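Local structure of galactose-binding lectin (Arachis hypogaea, 2DVG) at residues 81-86 with 123-128; 73-78 with 214-219; 32-37 with 206-211. The protein binds D-galactose as a homotetrameric legume lectin that carries calcium and manganese ions. All coordinates share one frame; numbering follows the deposited sequence.

Contact 1. Residues 81-86 with 123-128; sequences PADGII and DTYSNS. With CA (calcium ion), chain G; GLA (alpha-D-galactopyranose), chain F.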
loop_
_atom_site.group_PDB
_atom_site.type_symbol
_atom_site.label_atom_id
_atom_site.label_comp_id
_atom_site.label_asym_id
_atom_site.label_seq_id
_atom_site.Cartn_x
_atom_site.Cartn_y
_atom_site.Cartn_z
ATOM N N PRO A 81 26.873 -22.684 -17.603
ATOM C CA PRO A 81 25.726 -21.972 -17.034
ATOM C C PRO A 81 25.509 -22.408 -15.582
ATOM O O PRO A 81 24.732 -23.324 -15.308
ATOM C CB PRO A 81 24.587 -22.401 -17.945
ATOM C CG PRO A 81 25.279 -22.547 -19.268
ATOM C CD PRO A 81 26.514 -23.307 -18.886
ATOM N N ALA A 82 26.207 -21.743 -14.662
ATOM C CA ALA A 82 26.136 -22.045 -13.236
ATOM C C ALA A 82 26.438 -20.782 -12.425
ATOM O O ALA A 82 27.007 -19.840 -12.971
ATOM C CB ALA A 82 27.136 -23.108 -12.916
ATOM N N ASP A 83 26.104 -20.755 -11.128
ATOM C CA ASP A 83 25.480 -21.864 -10.402
ATOM C C ASP A 83 23.995 -21.674 -10.023
ATOM O O ASP A 83 23.251 -22.649 -9.895
ATOM C CB ASP A 83 26.293 -22.158 -9.134
ATOM C CG ASP A 83 27.342 -23.233 -9.344
ATOM O OD1 ASP A 83 27.081 -24.408 -9.020
ATOM O OD2 ASP A 83 28.434 -22.910 -9.843
ATOM N N GLY A 84 23.562 -20.433 -9.824
ATOM C CA GLY A 84 22.168 -20.231 -9.464
ATOM C C GLY A 84 21.845 -19.066 -8.550
ATOM O O GLY A 84 22.707 -18.268 -8.211
ATOM N N ILE A 85 20.585 -18.981 -8.150
ATOM C CA ILE A 85 20.117 -17.910 -7.288
ATOM C C ILE A 85 19.290 -18.439 -6.123
ATOM O O ILE A 85 18.426 -19.304 -6.306
ATOM C CB ILE A 85 19.239 -16.924 -8.073
ATOM C CG1 ILE A 85 20.044 -16.304 -9.211
ATOM C CG2 ILE A 85 18.713 -15.845 -7.149
ATOM C CD1 ILE A 85 19.300 -15.225 -9.964
ATOM N N ILE A 86 19.539 -17.906 -4.930
ATOM C CA ILE A 86 18.794 -18.317 -3.749
ATOM C C ILE A 86 18.244 -17.130 -2.957
ATOM O O ILE A 86 18.942 -16.133 -2.720
ATOM C CB ILE A 86 19.664 -19.176 -2.802
ATOM C CG1 ILE A 86 18.790 -19.781 -1.698
ATOM C CG2 ILE A 86 20.754 -18.318 -2.171
ATOM C CD1 ILE A 86 19.503 -20.792 -0.826
ATOM N N ASP A 123 18.645 -23.701 -8.540
ATOM C CA ASP A 123 19.843 -24.397 -8.989
ATOM C C ASP A 123 19.895 -24.735 -10.478
ATOM O O ASP A 123 18.994 -25.383 -11.009
ATOM C CB ASP A 123 19.983 -25.677 -8.170
ATOM C CG ASP A 123 21.399 -25.939 -7.734
ATOM O OD1 ASP A 123 22.297 -25.944 -8.598
ATOM O OD2 ASP A 123 21.614 -26.146 -6.526
ATOM N N THR A 124 20.976 -24.320 -11.133
ATOM C CA THR A 124 21.157 -24.561 -12.561
ATOM C C THR A 124 22.345 -25.453 -12.910
ATOM O O THR A 124 22.722 -25.546 -14.075
ATOM C CB THR A 124 21.349 -23.261 -13.325
ATOM O OG1 THR A 124 22.691 -22.796 -13.129
ATOM C CG2 THR A 124 20.358 -22.214 -12.838
ATOM N N TYR A 125 22.948 -26.076 -11.904
ATOM C CA TYR A 125 24.063 -26.998 -12.108
ATOM C C TYR A 125 23.978 -28.050 -11.004
ATOM O O TYR A 125 23.767 -27.719 -9.839
ATOM C CB TYR A 125 25.411 -26.276 -12.055
ATOM C CG TYR A 125 26.593 -27.216 -12.160
ATOM C CD1 TYR A 125 26.988 -27.990 -11.071
ATOM C CD2 TYR A 125 27.292 -27.362 -13.354
ATOM C CE1 TYR A 125 28.046 -28.885 -11.164
ATOM C CE2 TYR A 125 28.356 -28.258 -13.460
ATOM C CZ TYR A 125 28.727 -29.016 -12.357
ATOM O OH TYR A 125 29.778 -29.905 -12.441
ATOM N N SER A 126 24.147 -29.316 -11.374
ATOM C CA SER A 126 24.035 -30.414 -10.427
ATOM C C SER A 126 25.294 -30.783 -9.649
ATOM O O SER A 126 26.195 -31.427 -10.183
ATOM C CB SER A 126 23.520 -31.641 -11.164
ATOM O OG SER A 126 23.580 -32.779 -10.333
ATOM N N ASN A 127 25.336 -30.398 -8.375
ATOM C CA ASN A 127 26.479 -30.686 -7.509
ATOM C C ASN A 127 26.292 -31.957 -6.687
ATOM O O ASN A 127 25.684 -31.928 -5.616
ATOM C CB ASN A 127 26.720 -29.517 -6.555
ATOM C CG ASN A 127 27.357 -28.335 -7.237
ATOM O OD1 ASN A 127 26.757 -27.703 -8.104
ATOM N ND2 ASN A 127 28.593 -28.028 -6.852
ATOM N N SER A 128 26.830 -33.071 -7.168
ATOM C CA SER A 128 26.687 -34.330 -6.443
ATOM C C SER A 128 27.287 -34.304 -5.031
ATOM O O SER A 128 27.020 -35.201 -4.221
ATOM C CB SER A 128 27.297 -35.484 -7.247
ATOM O OG SER A 128 28.658 -35.241 -7.561
HETATM CA CA CA G . 24.169 -27.227 -7.274
HETATM C C1 GLA F . 32.401 -27.164 -10.596
HETATM C C2 GLA F . 31.778 -26.447 -9.390
HETATM C C3 GLA F . 30.274 -26.262 -9.606
HETATM C C4 GLA F . 29.988 -25.592 -10.960
HETATM C C5 GLA F . 30.743 -26.309 -12.094
HETATM C C6 GLA F . 30.625 -25.597 -13.421
HETATM O O1 GLA F . 32.388 -28.508 -10.923
HETATM O O2 GLA F . 32.000 -27.195 -8.205
HETATM O O3 GLA F . 29.741 -25.475 -8.553
HETATM O O4 GLA F . 30.359 -24.223 -10.923
HETATM O O5 GLA F . 32.155 -26.407 -11.787
HETATM O O6 GLA F . 30.994 -26.459 -14.489
HETATM O O HOH W 1 24.748 -25.057 -8.738
#
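Thr124 ties the 123-128 loop to two carbonyls of 81-86. Its amide N gives an almost straight bond to Asp83 O (3.1 Å, N-H...O 170°). Its hydroxyl OG1 donates to Pro81 O at 3.0 Å from above the carbonyl plane; chi1 of 77° sets OG1 between the backbone N and the carbonyl carbon, and threonine's short arm suits so near a target. Asp83 follows a cis peptide bond, a hallmark of legume lectins, and turns its carboxylate to the sugar: OD1 accepts from galactose O3 (2.9 Å) and OD2 from O4 (2.6 Å). A water bound to the calcium ion donates to Asp83 O and lies close to OD1, though doubtfully so; the metal thus probably helps to position the acid. Asp123, through both carboxylate oxygens, Tyr125 O, Asn127 OD1 and Asp132 complete the calcium shell, and Asp123 also serves the neighbouring manganese ion. With OD1 committed to the metal, Asn127 spends ND2 on Glu129 and, weakly, on galactose O3. Tyr125 contributes an apolar platform: galactose C5 lies over one ring face, offset toward the rim, while Tyr125 CB packs on Ala82 CB. Gly84 pairs with Asp123 at backbone angles that call for glycine. From this pair strand 84-91 runs into the sheet between strands 117-123 and 201-209, and Asp83 bonds through its backbone to Ser209 of the latter.

Contact 2. Residues 73-78 with 214-219; sequences MKDIKD and GRQIHL. With GLA (alpha-D-galactopyranose), chain F.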
loop_
_atom_site.group_PDB
_atom_site.type_symbol
_atom_site.label_atom_id
_atom_site.label_comp_id
_atom_site.label_asym_id
_atom_site.label_seq_id
_atom_site.Cartn_x
_atom_site.Cartn_y
_atom_site.Cartn_z
ATOM N N MET A 73 18.386 -15.344 -15.488
ATOM C CA MET A 73 19.647 -16.042 -15.611
ATOM C C MET A 73 19.987 -16.220 -17.094
ATOM O O MET A 73 19.303 -16.938 -17.828
ATOM C CB MET A 73 19.582 -17.383 -14.885
ATOM C CG MET A 73 19.766 -17.247 -13.381
ATOM S SD MET A 73 20.164 -18.812 -12.591
ATOM C CE MET A 73 18.556 -19.305 -11.964
ATOM N N LYS A 74 21.041 -15.545 -17.539
ATOM C CA LYS A 74 21.458 -15.616 -18.937
ATOM C C LYS A 74 22.810 -16.282 -19.117
ATOM O O LYS A 74 23.719 -16.102 -18.311
ATOM C CB LYS A 74 21.503 -14.211 -19.558
ATOM C CG LYS A 74 22.062 -14.202 -20.972
ATOM C CD LYS A 74 21.145 -13.529 -21.983
ATOM C CE LYS A 74 21.231 -12.017 -21.896
ATOM N NZ LYS A 74 20.423 -11.350 -22.958
ATOM N N ASP A 75 22.941 -17.056 -20.186
ATOM C CA ASP A 75 24.208 -17.718 -20.463
ATOM C C ASP A 75 25.235 -16.743 -21.037
ATOM O O ASP A 75 24.906 -15.630 -21.454
ATOM C CB ASP A 75 24.019 -18.867 -21.455
ATOM C CG ASP A 75 23.099 -19.934 -20.933
ATOM O OD1 ASP A 75 23.266 -20.336 -19.768
ATOM O OD2 ASP A 75 22.213 -20.380 -21.688
ATOM N N ILE A 76 26.490 -17.169 -21.039
ATOM C CA ILE A 76 27.563 -16.363 -21.595
ATOM C C ILE A 76 28.521 -17.291 -22.316
ATOM O O ILE A 76 28.613 -18.478 -22.001
ATOM C CB ILE A 76 28.344 -15.566 -20.510
ATOM C CG1 ILE A 76 28.859 -16.498 -19.422
ATOM C CG2 ILE A 76 27.450 -14.508 -19.885
ATOM C CD1 ILE A 76 29.689 -15.780 -18.380
ATOM N N LYS A 77 29.203 -16.758 -23.318
ATOM C CA LYS A 77 30.173 -17.544 -24.046
ATOM C C LYS A 77 31.442 -17.333 -23.249
ATOM O O LYS A 77 31.841 -16.192 -23.012
ATOM C CB LYS A 77 30.355 -17.005 -25.457
ATOM N N ASP A 78 32.070 -18.416 -22.816
ATOM C CA ASP A 78 31.603 -19.764 -23.079
ATOM C C ASP A 78 31.781 -20.588 -21.807
ATOM O O ASP A 78 32.321 -21.697 -21.824
ATOM C CB ASP A 78 32.413 -20.363 -24.229
ATOM C CG ASP A 78 33.812 -19.782 -24.314
ATOM O OD1 ASP A 78 34.033 -18.826 -25.087
ATOM O OD2 ASP A 78 34.691 -20.274 -23.587
ATOM N N GLY A 214 32.307 -22.416 -14.061
ATOM C CA GLY A 214 30.888 -22.131 -14.119
ATOM C C GLY A 214 30.554 -20.675 -13.857
ATOM O O GLY A 214 30.760 -20.159 -12.759
ATOM N N ARG A 215 30.030 -20.006 -14.875
ATOM C CA ARG A 215 29.661 -18.607 -14.739
ATOM C C ARG A 215 28.429 -18.318 -15.578
ATOM O O ARG A 215 28.149 -19.039 -16.534
ATOM C CB ARG A 215 30.814 -17.712 -15.192
ATOM C CG ARG A 215 32.154 -18.097 -14.612
ATOM C CD ARG A 215 33.204 -17.048 -14.881
ATOM N NE ARG A 215 34.526 -17.542 -14.520
ATOM C CZ ARG A 215 35.630 -16.813 -14.558
ATOM N NH1 ARG A 215 35.574 -15.548 -14.942
ATOM N NH2 ARG A 215 36.786 -17.349 -14.217
ATOM N N GLN A 216 27.699 -17.271 -15.207
ATOM C CA GLN A 216 26.499 -16.854 -15.927
ATOM C C GLN A 216 25.941 -15.612 -15.262
ATOM O O GLN A 216 26.232 -15.336 -14.095
ATOM C CB GLN A 216 25.423 -17.937 -15.899
ATOM C CG GLN A 216 24.733 -18.061 -14.560
ATOM C CD GLN A 216 23.686 -19.147 -14.532
ATOM O OE1 GLN A 216 23.242 -19.549 -13.462
ATOM N NE2 GLN A 216 23.282 -19.627 -15.706
ATOM N N ILE A 217 25.128 -14.870 -16.005
ATOM C CA ILE A 217 24.537 -13.654 -15.477
ATOM C C ILE A 217 23.345 -13.959 -14.568
ATOM O O ILE A 217 22.403 -14.657 -14.960
ATOM C CB ILE A 217 24.088 -12.731 -16.618
ATOM C CG1 ILE A 217 25.259 -12.493 -17.575
ATOM C CG2 ILE A 217 23.585 -11.409 -16.048
ATOM C CD1 ILE A 217 24.881 -11.793 -18.878
ATOM N N HIS A 218 23.412 -13.449 -13.341
ATOM C CA HIS A 218 22.352 -13.636 -12.363
ATOM C C HIS A 218 21.815 -12.259 -12.074
ATOM O O HIS A 218 22.505 -11.442 -11.476
ATOM C CB HIS A 218 22.892 -14.233 -11.066
ATOM C CG HIS A 218 23.523 -15.578 -11.226
ATOM N ND1 HIS A 218 24.852 -15.742 -11.547
ATOM C CD2 HIS A 218 23.016 -16.825 -11.076
ATOM C CE1 HIS A 218 25.138 -17.031 -11.583
ATOM N NE2 HIS A 218 24.041 -17.710 -11.301
ATOM N N LEU A 219 20.584 -12.001 -12.492
ATOM C CA LEU A 219 19.977 -10.688 -12.280
ATOM C C LEU A 219 18.720 -10.735 -11.423
ATOM O O LEU A 219 17.875 -11.616 -11.588
ATOM C CB LEU A 219 19.613 -10.056 -13.628
ATOM C CG LEU A 219 20.709 -9.892 -14.682
ATOM C CD1 LEU A 219 20.065 -9.769 -16.041
ATOM C CD2 LEU A 219 21.568 -8.669 -14.371
HETATM C C1 GLA F . 32.401 -27.164 -10.596
HETATM C C2 GLA F . 31.778 -26.447 -9.390
HETATM C C3 GLA F . 30.274 -26.262 -9.606
HETATM C C4 GLA F . 29.988 -25.592 -10.960
HETATM C C5 GLA F . 30.743 -26.309 -12.094
HETATM C C6 GLA F . 30.625 -25.597 -13.421
HETATM O O1 GLA F . 32.388 -28.508 -10.923
HETATM O O2 GLA F . 32.000 -27.195 -8.205
HETATM O O3 GLA F . 29.741 -25.475 -8.553
HETATM O O4 GLA F . 30.359 -24.223 -10.923
HETATM O O5 GLA F . 32.155 -26.407 -11.787
HETATM O O6 GLA F . 30.994 -26.459 -14.489
HETATM O O HOH W 2 26.908 -19.440 -19.341
#
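The imidazole of His218 is approached obliquely by the thioether of Met73. SD comes to 3.8 Å from His218 CD2, and the line from SD to the ring centroid lies 62° off the ring normal. Methionine fits here because its flexible, polarisable end can lie against an aromatic group and also against Ile85 of strand 84-91. The ring itself is held through its nitrogens, which have partners outside the two segments, NE2 bonding weakly with Gly84 N. Met73 and His218 are neighbours because they form an antiparallel non-hydrogen-bonded pair, in which Met73 CA approaches Ile217 O to 3.2 Å.

Next to it, Lys74 and Ile217 form a hydrogen-bonded pair, with Lys74 N to Ile217 O and Ile217 N to Lys74 O both at 3.0 Å. Here two inner neighbours of the back sheet of the legume lectin sandwich, 64-74 and 217-229, pair at their ends. Met73 and His218 face inward to the other sheet; Lys74 and Ile217 take the opposite face, where the long amine of Lys74 can run into solvent.

Past the pair the chains part, and a water takes over, accepting from Ile76 N (2.9 Å) and probably donating to Arg215 O. Ile76 turns toward the 214-219 segment where the chains diverge: with chi1 at 55°, its CG2 lies beside the backbone N and touches Ile217 CG1 at 3.8 Å, while CD1 reaches Arg215 CB at 3.9 Å. The guanidinium of Arg215 leads away to Leu37 O and Leu212 O. Gly214, without a side chain, lets its CA come to 3.5 Å from galactose C6.

Contact 3. Residues 32-37 with 206-211; sequences IQLTNL and FSASGS. With GLA (alpha-D-galactopyranose), chain F.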
loop_
_atom_site.group_PDB
_atom_site.type_symbol
_atom_site.label_atom_id
_atom_site.label_comp_id
_atom_site.label_asym_id
_atom_site.label_seq_id
_atom_site.Cartn_x
_atom_site.Cartn_y
_atom_site.Cartn_z
ATOM N N ILE A 32 19.852 -5.682 -10.557
ATOM C CA ILE A 32 20.990 -5.917 -9.692
ATOM C C ILE A 32 21.656 -7.119 -10.342
ATOM O O ILE A 32 20.973 -8.056 -10.768
ATOM C CB ILE A 32 20.554 -6.310 -8.251
ATOM C CG1 ILE A 32 20.078 -5.081 -7.489
ATOM C CG2 ILE A 32 21.694 -6.995 -7.517
ATOM C CD1 ILE A 32 19.704 -5.385 -6.041
ATOM N N GLN A 33 22.974 -7.080 -10.461
ATOM C CA GLN A 33 23.702 -8.205 -11.021
ATOM C C GLN A 33 24.459 -8.786 -9.832
ATOM O O GLN A 33 25.312 -8.127 -9.238
ATOM C CB GLN A 33 24.653 -7.743 -12.127
ATOM C CG GLN A 33 25.406 -8.878 -12.793
ATOM C CD GLN A 33 26.117 -8.455 -14.062
ATOM O OE1 GLN A 33 27.184 -8.971 -14.385
ATOM N NE2 GLN A 33 25.519 -7.523 -14.798
ATOM N N LEU A 34 24.121 -10.019 -9.476
ATOM C CA LEU A 34 24.721 -10.682 -8.330
ATOM C C LEU A 34 26.151 -11.223 -8.475
ATOM O O LEU A 34 26.870 -11.340 -7.489
ATOM C CB LEU A 34 23.783 -11.803 -7.863
ATOM C CG LEU A 34 22.453 -11.395 -7.213
ATOM C CD1 LEU A 34 21.493 -12.558 -7.283
ATOM C CD2 LEU A 34 22.667 -10.981 -5.765
ATOM N N THR A 35 26.581 -11.555 -9.683
ATOM C CA THR A 35 27.928 -12.083 -9.826
ATOM C C THR A 35 28.780 -11.372 -10.867
ATOM O O THR A 35 28.262 -10.810 -11.831
ATOM C CB THR A 35 27.890 -13.581 -10.152
ATOM O OG1 THR A 35 27.049 -13.803 -11.289
ATOM C CG2 THR A 35 27.348 -14.360 -8.969
ATOM N N ASN A 36 30.094 -11.394 -10.640
ATOM C CA ASN A 36 31.073 -10.783 -11.536
ATOM C C ASN A 36 31.555 -11.870 -12.508
ATOM O O ASN A 36 32.199 -12.842 -12.100
ATOM C CB ASN A 36 32.244 -10.241 -10.721
ATOM C CG ASN A 36 33.317 -9.620 -11.582
ATOM O OD1 ASN A 36 33.885 -10.276 -12.453
ATOM N ND2 ASN A 36 33.604 -8.349 -11.343
ATOM N N LEU A 37 31.238 -11.699 -13.788
ATOM C CA LEU A 37 31.587 -12.674 -14.823
ATOM C C LEU A 37 33.070 -12.911 -15.053
ATOM O O LEU A 37 33.464 -13.997 -15.481
ATOM C CB LEU A 37 30.938 -12.283 -16.157
ATOM C CG LEU A 37 29.414 -12.369 -16.257
ATOM C CD1 LEU A 37 28.769 -11.607 -15.125
ATOM C CD2 LEU A 37 28.973 -11.801 -17.597
ATOM N N PHE A 206 18.930 -11.860 -1.599
ATOM C CA PHE A 206 19.266 -12.770 -2.687
ATOM C C PHE A 206 20.767 -13.031 -2.792
ATOM O O PHE A 206 21.582 -12.149 -2.520
ATOM C CB PHE A 206 18.746 -12.191 -3.998
ATOM C CG PHE A 206 17.252 -12.118 -4.063
ATOM C CD1 PHE A 206 16.497 -13.266 -4.284
ATOM C CD2 PHE A 206 16.590 -10.914 -3.832
ATOM C CE1 PHE A 206 15.114 -13.218 -4.269
ATOM C CE2 PHE A 206 15.194 -10.855 -3.814
ATOM C CZ PHE A 206 14.459 -12.010 -4.031
ATOM N N SER A 207 21.127 -14.251 -3.180
ATOM C CA SER A 207 22.529 -14.629 -3.329
ATOM C C SER A 207 22.750 -15.448 -4.601
ATOM O O SER A 207 21.848 -16.150 -5.063
ATOM C CB SER A 207 22.982 -15.433 -2.111
ATOM O OG SER A 207 24.341 -15.807 -2.220
ATOM N N ALA A 208 23.950 -15.345 -5.165
ATOM C CA ALA A 208 24.302 -16.070 -6.386
ATOM C C ALA A 208 25.813 -16.291 -6.467
ATOM O O ALA A 208 26.601 -15.493 -5.940
ATOM C CB ALA A 208 23.820 -15.297 -7.626
ATOM N N SER A 209 26.218 -17.368 -7.132
ATOM C CA SER A 209 27.632 -17.661 -7.255
ATOM C C SER A 209 27.992 -18.465 -8.493
ATOM O O SER A 209 27.132 -19.059 -9.151
ATOM C CB SER A 209 28.117 -18.414 -6.017
ATOM O OG SER A 209 27.494 -19.680 -5.919
ATOM N N GLY A 210 29.285 -18.476 -8.790
ATOM C CA GLY A 210 29.805 -19.208 -9.924
ATOM C C GLY A 210 31.150 -19.794 -9.525
ATOM O O GLY A 210 31.576 -19.650 -8.376
ATOM N N SER A 211 31.820 -20.458 -10.459
ATOM C CA SER A 211 33.117 -21.052 -10.179
ATOM C C SER A 211 34.122 -20.593 -11.227
ATOM O O SER A 211 33.887 -19.618 -11.939
ATOM C CB SER A 211 33.003 -22.576 -10.184
ATOM O OG SER A 211 32.496 -23.054 -11.418
HETATM C C1 GLA F . 32.401 -27.164 -10.596
HETATM C C2 GLA F . 31.778 -26.447 -9.390
HETATM C C3 GLA F . 30.274 -26.262 -9.606
HETATM C C4 GLA F . 29.988 -25.592 -10.960
HETATM C C5 GLA F . 30.743 -26.309 -12.094
HETATM C C6 GLA F . 30.625 -25.597 -13.421
HETATM O O1 GLA F . 32.388 -28.508 -10.923
HETATM O O2 GLA F . 32.000 -27.195 -8.205
HETATM O O3 GLA F . 29.741 -25.475 -8.553
HETATM O O4 GLA F . 30.359 -24.223 -10.923
HETATM O O5 GLA F . 32.155 -26.407 -11.787
HETATM O O6 GLA F . 30.994 -26.459 -14.489
#
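In the apolar interior of the legume lectin sandwich, close behind the galactose site, Leu34 packs against Ala208. Leu34 CB meets Ala208 CB at 3.5 Å, and the CD1 branch curls over the same methyl at 3.6 Å. The other branch, CD2, passes on to Phe206 O (3.6 Å), so the leucine reaches along the strand from the Ala208 methyl to the Phe206 carbonyl. Alanine is apt here: its methyl is small enough for the 32-37 turn to come down upon the strand, and it also touches the ring of His218.

Thr35 divides its two branches between two tasks. With chi1 at 53°, its methyl CG2 stands beside the backbone N and rests on Ala208 O at 3.3 Å, whereas OG1 is hydrogen-bonded to His218 ND1. A buried hydroxyl thereby finds a partner in the neighbouring strand.

No hydrogen bond links the two segments, because they belong to different layers of the fold: strand 32-33 joins strand 217-229 of the back sheet, and 201-209 lies in the seven-stranded sheet next to 84-91. Within 206-209 successive residues serve opposite faces. Phe206 and Ala208 turn toward Leu34, and the Phe206 ring continues the interior through T-shaped contacts with Phe69 and Trp223. Ser207 and Ser209 point away, their hydroxyls bonded to Leu106 O and Gly103 O, carbonyls that a short polar side chain can reach. Beyond the strand end the chain carries Ser211 to the sugar, where OG is hydrogen-bonded to Gly214 N and lies close to galactose O4, at a doubtfully short distance.

In the fold
All three contacts lie beside one galactose, but only contact 1 grips it through residues that carry the contact. Contact 3 is wholly buried and purely van der Waals, as befits a loop leading from one sheet that packs on a strand of the other. Contact 2 is partly exposed and is a true strand pairing within one sheet, held by backbone bonds. Contact 1, buried although largely made of loops, is the polar one, organised by calcium. Residues of one contact bond to those of the next: His218 of contact 2 reaches into both others, and its backbone pairs with that of Leu34. Strands 84-91 and 201-209 are neighbours, so contacts 1 and 3 rest on one sheet.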